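Local coordinates for Alpha/beta hydrolase fold protein (Marinomonas mediterranea, PDB 6CXT) that probably carries the pyrrole precursor and product on a phosphopantetheine arm of its carrier domain, the part described here, during oxidation by a flavin-dependent enzyme, at residues L21-L33 against I58-A70. Residues are numbered along the deposited sequence; the frame is centred on the assembly and turned at random.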
loop_
_atom_site.group_PDB
_atom_site.type_symbol
_atom_site.label_atom_id
_atom_site.label_comp_id
_atom_site.label_asym_id
_atom_site.label_seq_id
_atom_site.Cartn_x
_atom_site.Cartn_y
_atom_site.Cartn_z
ATOM N N LEU A 21 24.262 36.615 -3.872
ATOM C CA LEU A 21 24.308 36.513 -2.412
ATOM C C LEU A 21 25.637 36.988 -1.889
ATOM O O LEU A 21 26.674 36.627 -2.427
ATOM C CB LEU A 21 24.064 35.084 -1.898
ATOM C CG LEU A 21 24.229 34.901 -0.380
ATOM C CD1 LEU A 21 22.917 35.139 0.324
ATOM C CD2 LEU A 21 24.798 33.528 -0.003
ATOM N N ASP A 22 25.584 37.776 -0.819
ATOM C CA ASP A 22 26.784 38.295 -0.204
ATOM C C ASP A 22 26.578 38.456 1.297
ATOM O O ASP A 22 25.501 38.108 1.830
ATOM C CB ASP A 22 27.252 39.614 -0.906
ATOM C CG ASP A 22 26.250 40.762 -0.777
ATOM O OD1 ASP A 22 25.550 40.897 0.251
ATOM O OD2 ASP A 22 26.157 41.556 -1.726
ATOM N N GLN A 23 27.588 39.032 1.962
ATOM C CA GLN A 23 27.590 39.193 3.404
ATOM C C GLN A 23 26.504 40.188 3.899
ATOM O O GLN A 23 26.233 40.239 5.108
ATOM C CB GLN A 23 29.003 39.582 3.904
ATOM C CG GLN A 23 29.400 41.045 3.670
ATOM C CD GLN A 23 29.833 41.404 2.236
ATOM O OE1 GLN A 23 29.560 40.698 1.255
ATOM N NE2 GLN A 23 30.515 42.535 2.118
ATOM N N ASN A 24 25.867 40.912 2.969
ATOM C CA ASN A 24 24.762 41.879 3.299
ATOM C C ASN A 24 23.339 41.434 2.996
ATOM O O ASN A 24 22.377 42.137 3.345
ATOM C CB ASN A 24 24.975 43.208 2.571
ATOM C CG ASN A 24 26.208 43.921 3.073
ATOM O OD1 ASN A 24 26.425 44.026 4.298
ATOM N ND2 ASN A 24 27.072 44.319 2.147
ATOM N N THR A 25 23.198 40.310 2.308
ATOM C CA THR A 25 21.853 39.812 1.976
ATOM C C THR A 25 21.049 39.585 3.276
ATOM O O THR A 25 21.545 38.941 4.208
ATOM C CB THR A 25 21.964 38.546 1.117
ATOM O OG1 THR A 25 22.860 38.830 0.010
ATOM C CG2 THR A 25 20.568 38.113 0.600
ATOM N N PRO A 26 19.855 40.209 3.371
ATOM C CA PRO A 26 19.063 40.035 4.578
ATOM C C PRO A 26 18.406 38.625 4.594
ATOM O O PRO A 26 17.401 38.400 3.897
ATOM C CB PRO A 26 18.035 41.172 4.510
ATOM C CG PRO A 26 17.978 41.588 3.078
ATOM C CD PRO A 26 19.226 41.123 2.391
ATOM N N LEU A 27 19.016 37.737 5.390
ATOM C CA LEU A 27 18.710 36.267 5.415
ATOM C C LEU A 27 17.306 35.990 5.947
ATOM O O LEU A 27 16.578 35.160 5.375
ATOM C CB LEU A 27 19.751 35.485 6.237
ATOM C CG LEU A 27 21.239 35.532 5.750
ATOM C CD1 LEU A 27 22.154 34.796 6.706
ATOM C CD2 LEU A 27 21.394 35.030 4.311
ATOM N N LEU A 28 16.935 36.695 7.015
ATOM C CA LEU A 28 15.601 36.574 7.622
ATOM C C LEU A 28 14.571 37.250 6.801
ATOM O O LEU A 28 13.503 36.694 6.554
ATOM C CB LEU A 28 15.571 37.150 9.021
ATOM C CG LEU A 28 16.450 36.419 10.029
ATOM C CD1 LEU A 28 16.592 37.279 11.258
ATOM C CD2 LEU A 28 15.934 35.028 10.404
ATOM N N GLU A 29 14.864 38.467 6.380
ATOM C CA GLU A 29 13.876 39.226 5.659
ATOM C C GLU A 29 13.492 38.590 4.333
ATOM O O GLU A 29 12.343 38.672 3.929
ATOM C CB GLU A 29 14.364 40.665 5.469
ATOM C CG GLU A 29 13.438 41.527 4.614
ATOM C CD GLU A 29 13.948 42.963 4.491
ATOM O OE1 GLU A 29 14.947 43.323 5.167
ATOM O OE2 GLU A 29 13.342 43.723 3.718
ATOM N N LEU A 30 14.443 37.964 3.646
ATOM C CA LEU A 30 14.134 37.371 2.344
ATOM C C LEU A 30 13.680 35.906 2.448
ATOM O O LEU A 30 13.389 35.292 1.433
ATOM C CB LEU A 30 15.291 37.511 1.343
ATOM C CG LEU A 30 15.653 38.901 0.802
ATOM C CD1 LEU A 30 16.956 38.757 0.046
ATOM C CD2 LEU A 30 14.568 39.492 -0.105
ATOM N N GLY A 31 13.613 35.375 3.663
ATOM C CA GLY A 31 13.046 34.031 3.867
ATOM C C GLY A 31 14.071 32.938 3.646
ATOM O O GLY A 31 13.734 31.749 3.593
ATOM N N ILE A 32 15.344 33.321 3.541
ATOM C CA ILE A 32 16.414 32.365 3.314
ATOM C C ILE A 32 16.609 31.487 4.552
ATOM O O ILE A 32 16.807 30.254 4.437
ATOM C CB ILE A 32 17.721 33.110 2.913
ATOM C CG1 ILE A 32 17.519 33.798 1.534
ATOM C CG2 ILE A 32 18.917 32.180 2.962
ATOM C CD1 ILE A 32 18.648 34.771 1.143
ATOM N N LEU A 33 16.545 32.094 5.736
ATOM C CA LEU A 33 16.649 31.349 6.972
ATOM C C LEU A 33 15.246 31.158 7.518
ATOM O O LEU A 33 14.516 32.126 7.747
ATOM C CB LEU A 33 17.466 32.054 8.046
ATOM C CG LEU A 33 18.960 32.155 7.883
ATOM C CD1 LEU A 33 19.543 32.559 9.234
ATOM C CD2 LEU A 33 19.546 30.834 7.412
ATOM N N ILE A 58 19.817 32.866 19.263
ATOM C CA ILE A 58 19.074 32.846 18.004
ATOM C C ILE A 58 18.104 34.039 17.961
ATOM O O ILE A 58 17.021 33.973 18.520
ATOM C CB ILE A 58 18.402 31.469 17.770
ATOM C CG1 ILE A 58 19.456 30.366 17.953
ATOM C CG2 ILE A 58 17.711 31.433 16.401
ATOM C CD1 ILE A 58 18.945 28.943 17.899
ATOM N N ASN A 59 18.488 35.131 17.301
ATOM C CA ASN A 59 17.628 36.316 17.284
ATOM C C ASN A 59 17.878 37.152 16.020
ATOM O O ASN A 59 18.841 36.864 15.274
ATOM C CB ASN A 59 17.849 37.135 18.565
ATOM C CG ASN A 59 19.271 37.674 18.671
ATOM O OD1 ASN A 59 19.791 38.320 17.734
ATOM N ND2 ASN A 59 19.920 37.376 19.784
ATOM N N PRO A 60 17.044 38.191 15.783
ATOM C CA PRO A 60 17.178 38.906 14.545
ATOM C C PRO A 60 18.478 39.728 14.416
ATOM O O PRO A 60 18.874 40.058 13.283
ATOM C CB PRO A 60 15.939 39.790 14.492
ATOM C CG PRO A 60 15.014 39.286 15.561
ATOM C CD PRO A 60 15.888 38.662 16.579
ATOM N N GLU A 61 19.151 39.980 15.542
ATOM C CA GLU A 61 20.394 40.787 15.540
ATOM C C GLU A 61 21.495 39.919 14.923
ATOM O O GLU A 61 22.097 40.301 13.908
ATOM C CB GLU A 61 20.780 41.320 16.939
ATOM C CG GLU A 61 19.723 42.228 17.597
ATOM C CD GLU A 61 18.765 41.499 18.582
ATOM O OE1 GLU A 61 19.175 41.298 19.758
ATOM O OE2 GLU A 61 17.602 41.147 18.211
ATOM N N HIS A 62 21.712 38.734 15.497
ATOM C CA HIS A 62 22.729 37.824 14.962
ATOM C C HIS A 62 22.471 37.233 13.564
ATOM O O HIS A 62 23.433 36.998 12.824
ATOM C CB HIS A 62 23.039 36.725 15.966
ATOM C CG HIS A 62 23.409 37.255 17.312
ATOM N ND1 HIS A 62 22.794 36.840 18.475
ATOM C CD2 HIS A 62 24.314 38.197 17.679
ATOM C CE1 HIS A 62 23.319 37.487 19.503
ATOM N NE2 HIS A 62 24.242 38.315 19.048
ATOM N N PHE A 63 21.210 37.032 13.182
ATOM C CA PHE A 63 20.905 36.276 11.951
ATOM C C PHE A 63 20.453 37.180 10.859
ATOM O O PHE A 63 19.970 36.749 9.792
ATOM C CB PHE A 63 19.939 35.118 12.220
ATOM C CG PHE A 63 20.580 33.997 12.980
ATOM C CD1 PHE A 63 20.764 34.068 14.376
ATOM C CD2 PHE A 63 21.079 32.874 12.288
ATOM C CE1 PHE A 63 21.404 33.025 15.079
ATOM C CE2 PHE A 63 21.720 31.853 12.980
ATOM C CZ PHE A 63 21.866 31.907 14.370
ATOM N N GLU A 64 20.721 38.462 11.064
ATOM C CA GLU A 64 20.351 39.409 10.046
ATOM C C GLU A 64 20.985 39.085 8.704
ATOM O O GLU A 64 20.316 39.118 7.644
ATOM C CB GLU A 64 20.727 40.841 10.511
ATOM C CG GLU A 64 20.271 41.866 9.508
ATOM C CD GLU A 64 20.640 43.289 9.866
ATOM O OE1 GLU A 64 21.356 43.542 10.877
ATOM O OE2 GLU A 64 20.189 44.138 9.087
ATOM N N ASN A 65 22.272 38.774 8.713
ATOM C CA ASN A 65 22.977 38.525 7.466
ATOM C C ASN A 65 24.208 37.720 7.811
ATOM O O ASN A 65 24.439 37.406 9.001
ATOM C CB ASN A 65 23.341 39.845 6.735
ATOM C CG ASN A 65 24.131 40.814 7.639
ATOM O OD1 ASN A 65 25.088 40.406 8.317
ATOM N ND2 ASN A 65 23.692 42.093 7.680
ATOM N N VAL A 66 24.981 37.369 6.770
ATOM C CA VAL A 66 26.194 36.551 6.950
ATOM C C VAL A 66 27.245 37.258 7.864
ATOM O O VAL A 66 27.881 36.633 8.738
ATOM C CB VAL A 66 26.764 36.097 5.575
ATOM C CG1 VAL A 66 28.140 35.460 5.704
ATOM C CG2 VAL A 66 25.812 35.073 4.908
ATOM N N ALA A 67 27.370 38.577 7.675
ATOM C CA ALA A 67 28.324 39.372 8.462
ATOM C C ALA A 67 28.004 39.272 9.953
ATOM O O ALA A 67 28.894 38.922 10.755
ATOM C CB ALA A 67 28.307 40.826 7.959
ATOM N N THR A 68 26.727 39.497 10.316
ATOM C CA THR A 68 26.317 39.490 11.722
ATOM C C THR A 68 26.423 38.072 12.299
ATOM O O THR A 68 26.826 37.877 13.472
ATOM C CB THR A 68 24.890 40.073 11.952
ATOM O OG1 THR A 68 23.897 39.298 11.259
ATOM C CG2 THR A 68 24.796 41.553 11.454
ATOM N N LEU A 69 26.055 37.085 11.466
ATOM C CA LEU A 69 26.158 35.668 11.882
ATOM C C LEU A 69 27.620 35.286 12.098
ATOM O O LEU A 69 27.967 34.741 13.171
ATOM C CB LEU A 69 25.508 34.749 10.840
ATOM C CG LEU A 69 25.657 33.239 11.130
ATOM C CD1 LEU A 69 25.197 32.845 12.533
ATOM C CD2 LEU A 69 24.938 32.479 10.033
ATOM N N ALA A 70 28.466 35.591 11.092
ATOM C CA ALA A 70 29.936 35.442 11.274
ATOM C C ALA A 70 30.389 36.103 12.612
ATOM O O ALA A 70 31.093 35.446 13.424
ATOM C CB ALA A 70 30.703 35.955 10.054
HETATM O O HOH W 1 23.918 37.559 4.043
HETATM O O HOH W 2 21.465 42.807 5.923
HETATM O O HOH W 3 17.492 39.523 7.584
#
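Leu-27 N donates to Glu-64 O (2.9 Å, 152° at the hydrogen) and Ala-67 N donates to Gln-23 O (3.3 Å), two backbone bonds that tie the loop after helix 7-13 to the lead-in and first turn of helix 66-75. Gln-23 O thereby offers the first-turn amide of Ala-67 an acceptor from the facing loop.

Between these bonds Asn-65 caps the helix. Its CG sits between the backbone N and the carbonyl carbon (chi1 54°), which swings OD1 back over the first turn to accept from Thr-68 N at 2.7 Å, almost in line with the side-chain carbonyl. A short amide suits this place: while OD1 caps, ND2 donates to a water that also binds Asn-24 O. A second water accepts a hydrogen bond from Val-66 N (2.9 Å) and donates to Asp-22 O and Thr-25 O, bridging the type I turn of 22-25 to the helix start.

On the inner side, Leu-27 is long enough to lay CD1 against the backbone of Asn-65 and Val-66, 4.1 Å from Val-66 CG2; the branched valine also reaches Ile-9 of helix 7-13. The flat Phe-63 ring offers its edge to Leu-33, whose side chain crosses at about a right angle with Leu-33 CD1 3.4 Å from Phe-63 CD2; both residues rest on Met-38 of helix 35-49. At the boundary with the butyryl-CoA dehydrogenase chain, Leu-28 rests CD1 against Pro-60 CA and Phe-63 CB, its CG 3.5 Å from Phe-63 O, and Leu-28 and the compact Pro-60 both pack on His-176 of that chain.

The contact thus fastens the long loop between the first two helices of the carrier-protein helical bundle onto the N-terminus of its last helix, through an N-cap, bridging waters and a leucine-rich core.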